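Local coordinates for uncharacterized protein (Staphylococcus aureus, PDB 3P8A) that is of unknown function but belongs to the vicinal oxygen chelate (glyoxalase-like) family, whose members commonly bind small ligands within a curved beta-sheet, at residues S49-N60 against I135-K143. Residues are numbered along the deposited sequence; the frame is centred on the assembly and turned at random.
With GOL (glycerol), chain C.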
loop_
_atom_site.group_PDB
_atom_site.type_symbol
_atom_site.label_atom_id
_atom_site.label_comp_id
_atom_site.label_asym_id
_atom_site.label_seq_id
_atom_site.Cartn_x
_atom_site.Cartn_y
_atom_site.Cartn_z
ATOM N N SER A 49 15.415 -7.608 4.323
ATOM C CA SER A 49 15.732 -7.242 2.942
ATOM C C SER A 49 14.821 -8.016 2.016
ATOM O O SER A 49 14.564 -9.197 2.259
ATOM C CB SER A 49 17.181 -7.564 2.610
ATOM O OG SER A 49 18.012 -6.469 2.951
ATOM N N GLY A 50 14.272 -7.319 1.031
ATOM C CA GLY A 50 13.359 -7.907 0.061
ATOM C C GLY A 50 14.090 -8.378 -1.172
ATOM O O GLY A 50 14.915 -9.290 -1.105
ATOM N N GLY A 51 13.797 -7.736 -2.286
ATOM C CA GLY A 51 14.409 -8.053 -3.567
ATOM C C GLY A 51 14.365 -6.873 -4.504
ATOM O O GLY A 51 13.949 -5.790 -4.109
ATOM N N TYR A 52 14.754 -7.095 -5.755
ATOM C CA TYR A 52 14.815 -6.105 -6.821
ATOM C C TYR A 52 13.719 -6.383 -7.848
ATOM O O TYR A 52 13.492 -7.539 -8.211
ATOM C CB TYR A 52 16.208 -6.177 -7.476
ATOM C CG TYR A 52 16.499 -5.166 -8.565
ATOM C CD1 TYR A 52 16.430 -5.522 -9.913
ATOM C CD2 TYR A 52 16.965 -3.892 -8.252
ATOM C CE1 TYR A 52 16.786 -4.620 -10.920
ATOM C CE2 TYR A 52 17.302 -2.977 -9.246
ATOM C CZ TYR A 52 17.198 -3.342 -10.581
ATOM O OH TYR A 52 17.549 -2.453 -11.562
ATOM N N HIS A 53 13.008 -5.324 -8.273
ATOM C CA HIS A 53 11.956 -5.382 -9.279
ATOM C C HIS A 53 12.655 -5.010 -10.595
ATOM O O HIS A 53 12.889 -3.823 -10.854
ATOM C CB HIS A 53 10.804 -4.391 -8.958
ATOM C CG HIS A 53 10.166 -4.581 -7.614
ATOM N ND1 HIS A 53 10.257 -3.603 -6.629
ATOM C CD2 HIS A 53 9.423 -5.608 -7.143
ATOM C CE1 HIS A 53 9.575 -4.070 -5.598
ATOM N NE2 HIS A 53 9.038 -5.266 -5.869
ATOM N N HIS A 54 13.063 -6.038 -11.388
ATOM C CA HIS A 54 13.816 -5.837 -12.632
ATOM C C HIS A 54 13.177 -4.906 -13.631
ATOM O O HIS A 54 13.892 -4.119 -14.230
ATOM C CB HIS A 54 14.254 -7.153 -13.301
ATOM C CG HIS A 54 15.350 -6.934 -14.303
ATOM N ND1 HIS A 54 16.685 -6.959 -13.929
ATOM C CD2 HIS A 54 15.270 -6.605 -15.619
ATOM C CE1 HIS A 54 17.372 -6.675 -15.029
ATOM N NE2 HIS A 54 16.562 -6.458 -16.073
ATOM N N LYS A 55 11.845 -4.963 -13.784
ATOM C CA LYS A 55 11.093 -4.106 -14.710
ATOM C C LYS A 55 11.240 -2.610 -14.412
ATOM O O LYS A 55 11.227 -1.801 -15.342
ATOM C CB LYS A 55 9.602 -4.421 -14.621
ATOM C CG LYS A 55 9.144 -5.673 -15.341
ATOM C CD LYS A 55 7.742 -6.099 -14.880
ATOM C CE LYS A 55 6.632 -5.131 -15.233
ATOM N NZ LYS A 55 6.398 -5.035 -16.702
ATOM N N TYR A 56 11.336 -2.243 -13.114
ATOM C CA TYR A 56 11.357 -0.845 -12.681
ATOM C C TYR A 56 12.659 -0.285 -12.161
ATOM O O TYR A 56 12.825 0.932 -12.186
ATOM C CB TYR A 56 10.239 -0.601 -11.668
ATOM C CG TYR A 56 8.864 -0.991 -12.169
ATOM C CD1 TYR A 56 8.221 -0.245 -13.157
ATOM C CD2 TYR A 56 8.200 -2.097 -11.649
ATOM C CE1 TYR A 56 6.959 -0.606 -13.628
ATOM C CE2 TYR A 56 6.947 -2.478 -12.126
ATOM C CZ TYR A 56 6.320 -1.714 -13.096
ATOM O OH TYR A 56 5.072 -2.065 -13.530
ATOM N N GLY A 57 13.566 -1.140 -11.697
ATOM C CA GLY A 57 14.854 -0.692 -11.167
ATOM C C GLY A 57 14.796 -0.292 -9.702
ATOM O O GLY A 57 15.662 0.450 -9.224
ATOM N N THR A 58 13.764 -0.787 -8.980
ATOM C CA THR A 58 13.505 -0.510 -7.558
ATOM C C THR A 58 13.834 -1.731 -6.716
ATOM O O THR A 58 13.916 -2.840 -7.253
ATOM C CB THR A 58 12.041 -0.081 -7.324
ATOM O OG1 THR A 58 11.142 -1.027 -7.920
ATOM C CG2 THR A 58 11.742 1.321 -7.816
ATOM N N PHE A 59 14.023 -1.526 -5.396
ATOM C CA PHE A 59 14.267 -2.586 -4.408
ATOM C C PHE A 59 13.546 -2.245 -3.126
ATOM O O PHE A 59 13.246 -1.075 -2.876
ATOM C CB PHE A 59 15.771 -2.804 -4.136
ATOM C CG PHE A 59 16.523 -1.614 -3.584
ATOM C CD1 PHE A 59 16.937 -0.582 -4.421
ATOM C CD2 PHE A 59 16.866 -1.554 -2.239
ATOM C CE1 PHE A 59 17.637 0.512 -3.910
ATOM C CE2 PHE A 59 17.569 -0.455 -1.725
ATOM C CZ PHE A 59 17.952 0.567 -2.563
ATOM N N ASN A 60 13.330 -3.238 -2.285
ATOM C CA ASN A 60 12.576 -3.012 -1.057
ATOM C C ASN A 60 13.153 -3.664 0.206
ATOM O O ASN A 60 14.109 -4.436 0.135
ATOM C CB ASN A 60 11.078 -3.406 -1.287
ATOM C CG ASN A 60 10.825 -4.847 -1.710
ATOM O OD1 ASN A 60 11.721 -5.698 -1.721
ATOM N ND2 ASN A 60 9.603 -5.170 -2.066
ATOM N N ILE A 135 -0.578 -7.454 -14.370
ATOM C CA ILE A 135 0.850 -7.293 -14.636
ATOM C C ILE A 135 1.584 -8.389 -13.860
ATOM O O ILE A 135 1.527 -8.399 -12.626
ATOM C CB ILE A 135 1.351 -5.878 -14.219
ATOM C CG1 ILE A 135 0.583 -4.716 -14.931
ATOM C CG2 ILE A 135 2.878 -5.742 -14.361
ATOM C CD1 ILE A 135 0.816 -4.558 -16.444
ATOM N N GLN A 136 2.302 -9.283 -14.571
ATOM C CA GLN A 136 3.105 -10.335 -13.932
ATOM C C GLN A 136 4.358 -9.725 -13.283
ATOM O O GLN A 136 5.028 -8.875 -13.877
ATOM C CB GLN A 136 3.468 -11.441 -14.934
ATOM C CG GLN A 136 2.644 -12.735 -14.760
ATOM C CD GLN A 136 2.882 -13.498 -13.465
ATOM O OE1 GLN A 136 3.961 -13.462 -12.850
ATOM N NE2 GLN A 136 1.877 -14.244 -13.041
HETATM N N MSE A 137 4.629 -10.106 -12.024
HETATM C CA MSE A 137 5.727 -9.540 -11.247
HETATM C C MSE A 137 6.515 -10.626 -10.535
HETATM O O MSE A 137 5.962 -11.664 -10.162
HETATM C CB MSE A 137 5.160 -8.612 -10.158
HETATM C CG MSE A 137 4.463 -7.359 -10.662
HETATM SE SE MSE A 137 5.671 -5.933 -11.261
HETATM C CE MSE A 137 6.681 -5.629 -9.625
ATOM N N GLU A 138 7.791 -10.345 -10.265
ATOM C CA GLU A 138 8.657 -11.251 -9.528
ATOM C C GLU A 138 9.821 -10.507 -8.897
ATOM O O GLU A 138 10.160 -9.398 -9.302
ATOM C CB GLU A 138 9.196 -12.408 -10.410
ATOM C CG GLU A 138 10.150 -11.976 -11.518
ATOM C CD GLU A 138 10.948 -13.090 -12.175
ATOM O OE1 GLU A 138 12.100 -12.820 -12.589
ATOM O OE2 GLU A 138 10.423 -14.222 -12.295
ATOM N N ARG A 139 10.427 -11.143 -7.916
ATOM C CA ARG A 139 11.654 -10.732 -7.254
ATOM C C ARG A 139 12.297 -11.987 -6.684
ATOM O O ARG A 139 11.591 -12.897 -6.230
ATOM C CB ARG A 139 11.490 -9.573 -6.215
ATOM C CG ARG A 139 10.600 -9.858 -5.020
ATOM C CD ARG A 139 10.645 -8.779 -3.937
ATOM N NE ARG A 139 9.469 -8.848 -3.062
ATOM C CZ ARG A 139 9.325 -9.661 -2.015
ATOM N NH1 ARG A 139 10.295 -10.503 -1.677
ATOM N NH2 ARG A 139 8.207 -9.643 -1.304
ATOM N N ASP A 140 13.632 -12.066 -6.760
ATOM C CA ASP A 140 14.372 -13.217 -6.238
ATOM C C ASP A 140 14.457 -13.147 -4.725
ATOM O O ASP A 140 14.554 -12.051 -4.154
ATOM C CB ASP A 140 15.799 -13.234 -6.813
ATOM C CG ASP A 140 15.898 -13.240 -8.326
ATOM O OD1 ASP A 140 15.061 -13.911 -8.977
ATOM O OD2 ASP A 140 16.829 -12.587 -8.862
ATOM N N THR A 141 14.392 -14.321 -4.070
ATOM C CA THR A 141 14.585 -14.423 -2.623
ATOM C C THR A 141 16.111 -14.545 -2.413
ATOM O O THR A 141 16.834 -14.822 -3.377
ATOM C CB THR A 141 13.735 -15.556 -2.011
ATOM O OG1 THR A 141 13.738 -15.424 -0.585
ATOM C CG2 THR A 141 14.203 -16.959 -2.421
ATOM N N HIS A 142 16.610 -14.327 -1.192
ATOM C CA HIS A 142 18.060 -14.395 -0.937
ATOM C C HIS A 142 18.660 -15.821 -1.040
ATOM O O HIS A 142 19.877 -15.984 -0.941
ATOM C CB HIS A 142 18.411 -13.697 0.390
ATOM C CG HIS A 142 18.426 -12.200 0.302
ATOM N ND1 HIS A 142 17.256 -11.467 0.170
ATOM C CD2 HIS A 142 19.472 -11.343 0.361
ATOM C CE1 HIS A 142 17.633 -10.198 0.144
ATOM N NE2 HIS A 142 18.957 -10.075 0.259
ATOM N N LYS A 143 17.802 -16.833 -1.292
ATOM C CA LYS A 143 18.147 -18.249 -1.427
ATOM C C LYS A 143 17.937 -18.709 -2.887
ATOM O O LYS A 143 17.514 -19.836 -3.165
ATOM C CB LYS A 143 17.309 -19.090 -0.450
ATOM C CG LYS A 143 17.356 -18.593 0.994
ATOM C CD LYS A 143 16.140 -19.032 1.779
ATOM C CE LYS A 143 16.321 -20.411 2.371
ATOM N NZ LYS A 143 15.124 -20.881 3.122
HETATM C C1 GOL C . 6.769 -6.462 -1.835
HETATM O O1 GOL C . 6.644 -7.742 -1.384
HETATM C C2 GOL C . 6.595 -6.609 -3.295
HETATM O O2 GOL C . 7.908 -6.564 -3.814
HETATM C C3 GOL C . 5.662 -5.497 -3.768
HETATM O O3 GOL C . 6.296 -4.529 -4.645
HETATM O O HOH W 1 16.750 -10.449 -3.081
HETATM O O HOH W 2 12.249 -8.842 -10.481
HETATM O O HOH W 3 16.276 -9.842 -5.631
HETATM O O HOH W 4 14.825 -9.876 -7.942
HETATM O O HOH W 5 5.100 -8.104 -16.609
#
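The two edge strands of the curved eight-stranded sheet of the glyoxalase-like domain, 48-53 and 130-139, meet here beside a pocket holding a glycerol, probably from the crystallisation liquor. His53 and Arg139 grip its O2 from the two segments: His53 NE2 lies 2.7 Å from glycerol O2, and Arg139 NE donates to the same oxygen at 2.9 Å. With CG wedged between backbone N and carbonyl carbon (chi1 62°) and the chain then extended, Arg139 carries its CD past Gly51 N, 3.7 Å away. Gly51 turns its bare side to Arg139 CB and Asp140 O, so lacking a side chain lets the backbones pass, Gly51 CA 4.0 Å from Asp140 O. Asn60 OD1 accepts from Gly51 N at 3.0 Å, while its ND2 bonds Glu71 and weakly the glycerol. Farther along, the bent selenomethionine Met137 brings SE to the edge of the Tyr56 ring, 3.8 Å from CE2, and CE to His53 CD2 at 3.7 Å. Waters substitute for direct strand pairing: one accepts from Asp140 N and donates to Tyr52 O. Glu71 and Tyr69 complete the glycerol site, whose mixed donors and acceptors would suit a hydroxyl-bearing ligand, though the natural one is not known.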